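Local coordinates for protein dinoflagellate luciferase (Lingulodinium polyedrum, PDB 1VPR) that catalyses the oxidation of dinoflagellate luciferin, an open tetrapyrrole, by molecular oxygen with emission of blue light, here as the third of three homologous luciferase domains, at residues K52-G57 with L61-E66. Numbering follows the deposited sequence.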
loop_
_atom_site.group_PDB
_atom_site.type_symbol
_atom_site.label_atom_id
_atom_site.label_comp_id
_atom_site.label_asym_id
_atom_site.label_seq_id
_atom_site.Cartn_x
_atom_site.Cartn_y
_atom_site.Cartn_z
ATOM N N LYS A 52 10.869 24.211 8.614
ATOM C CA LYS A 52 11.679 23.850 7.453
ATOM C C LYS A 52 10.878 24.053 6.185
ATOM O O LYS A 52 9.756 23.551 6.058
ATOM C CB LYS A 52 12.143 22.399 7.547
ATOM N N LYS A 53 11.438 24.814 5.255
ATOM C CA LYS A 53 10.765 25.045 3.990
ATOM C C LYS A 53 11.318 23.989 3.036
ATOM O O LYS A 53 12.493 23.612 3.121
ATOM C CB LYS A 53 11.062 26.454 3.472
ATOM N N PHE A 54 10.470 23.492 2.148
ATOM C CA PHE A 54 10.897 22.487 1.191
ATOM C C PHE A 54 10.824 23.078 -0.199
ATOM O O PHE A 54 9.848 23.749 -0.543
ATOM C CB PHE A 54 10.011 21.235 1.290
ATOM C CG PHE A 54 10.226 20.441 2.549
ATOM C CD1 PHE A 54 9.668 20.856 3.755
ATOM C CD2 PHE A 54 11.044 19.315 2.540
ATOM C CE1 PHE A 54 9.926 20.167 4.932
ATOM C CE2 PHE A 54 11.311 18.616 3.719
ATOM C CZ PHE A 54 10.749 19.045 4.920
ATOM N N GLU A 55 11.865 22.837 -0.992
ATOM C CA GLU A 55 11.924 23.349 -2.350
ATOM C C GLU A 55 10.621 22.998 -3.056
ATOM O O GLU A 55 10.089 23.796 -3.842
ATOM C CB GLU A 55 13.112 22.729 -3.095
ATOM C CG GLU A 55 13.546 23.485 -4.345
ATOM C CD GLU A 55 14.620 22.744 -5.151
ATOM O OE1 GLU A 55 15.580 22.202 -4.544
ATOM O OE2 GLU A 55 14.506 22.716 -6.398
ATOM N N SER A 56 10.104 21.801 -2.772
ATOM C CA SER A 56 8.853 21.365 -3.382
ATOM C C SER A 56 8.190 20.288 -2.539
ATOM O O SER A 56 8.787 19.764 -1.607
ATOM C CB SER A 56 9.099 20.806 -4.788
ATOM O OG SER A 56 9.708 19.515 -4.732
ATOM N N GLY A 57 6.951 19.960 -2.876
ATOM C CA GLY A 57 6.263 18.914 -2.148
ATOM C C GLY A 57 6.984 17.594 -2.371
ATOM O O GLY A 57 7.009 16.730 -1.489
ATOM N N LEU A 61 8.253 14.627 0.247
ATOM C CA LEU A 61 7.989 13.203 0.087
ATOM C C LEU A 61 9.301 12.410 0.105
ATOM O O LEU A 61 9.376 11.334 0.700
ATOM C CB LEU A 61 7.234 12.944 -1.224
ATOM C CG LEU A 61 5.820 13.511 -1.320
ATOM C CD1 LEU A 61 5.185 13.003 -2.607
ATOM C CD2 LEU A 61 4.997 13.095 -0.097
ATOM N N LEU A 62 10.339 12.933 -0.538
ATOM C CA LEU A 62 11.612 12.228 -0.541
ATOM C C LEU A 62 12.109 12.024 0.868
ATOM O O LEU A 62 12.591 10.941 1.209
ATOM C CB LEU A 62 12.676 12.980 -1.337
ATOM C CG LEU A 62 12.757 12.665 -2.825
ATOM C CD1 LEU A 62 13.996 13.354 -3.395
ATOM C CD2 LEU A 62 12.869 11.147 -3.041
ATOM N N GLU A 63 11.992 13.051 1.701
ATOM C CA GLU A 63 12.447 12.903 3.064
ATOM C C GLU A 63 11.522 11.959 3.836
ATOM O O GLU A 63 11.980 11.217 4.696
ATOM C CB GLU A 63 12.513 14.258 3.756
ATOM C CG GLU A 63 13.188 14.212 5.108
ATOM C CD GLU A 63 13.319 15.599 5.708
ATOM O OE1 GLU A 63 12.521 15.952 6.606
ATOM O OE2 GLU A 63 14.215 16.340 5.258
ATOM N N CYS A 64 10.231 11.963 3.527
ATOM C CA CYS A 64 9.325 11.072 4.242
ATOM C C CYS A 64 9.574 9.623 3.886
ATOM O O CYS A 64 9.203 8.723 4.647
ATOM C CB CYS A 64 7.863 11.422 3.960
ATOM S SG CYS A 64 7.295 12.929 4.786
ATOM N N HIS A 65 10.196 9.384 2.732
ATOM C CA HIS A 65 10.486 8.016 2.313
ATOM C C HIS A 65 11.499 7.358 3.252
ATOM O O HIS A 65 11.475 6.138 3.462
ATOM C CB HIS A 65 10.988 8.005 0.864
ATOM C CG HIS A 65 9.908 7.695 -0.118
ATOM N ND1 HIS A 65 9.228 6.491 -0.103
ATOM C CD2 HIS A 65 9.296 8.464 -1.053
ATOM C CE1 HIS A 65 8.234 6.541 -0.978
ATOM N NE2 HIS A 65 8.254 7.725 -1.566
ATOM N N GLU A 66 12.356 8.181 3.851
ATOM C CA GLU A 66 13.375 7.692 4.772
ATOM C C GLU A 66 12.824 7.356 6.170
ATOM O O GLU A 66 13.567 6.923 7.053
ATOM C CB GLU A 66 14.512 8.727 4.877
#
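Leu61 N donates to Gly57 O over 3.0 Å, an i to i+4 bond of the first turn of helix 57-65. The same oxygen meets the Leu61 side chain, whose CG comes to 3.4 Å from Gly57 O because it stands beside its own backbone N (chi1 -66°). Ser56 is the N-cap, and Ser56 OG is hydrogen-bonded to His59 ND1 within that turn.

How a hairpin strand passes into a helix through a short connection is well illustrated here: strand 52-54 pairs antiparallel with strand 47-49, and after only Glu55 and Ser56 the helix starts at Gly57, all within the N-terminal helical bundle domain. From the helix, Leu61 and Leu62 reach Ile176 of helix 172-181.

The second kind of contact is between side chains. Phe54 leans its ring edge toward Glu63: Phe54 CZ lies 3.9 Å from Glu63 OE1, which sits at the ring edge near its plane. The ring and the carboxylate are turned 66° against each other. Glu63 holds its carboxylate there on an extended chain, with CG anti to the backbone N (chi1 -171°), and Glu63 OE1 is hydrogen-bonded to Tyr25 OH. Tyr60 meets the Phe54 ring edge-to-face.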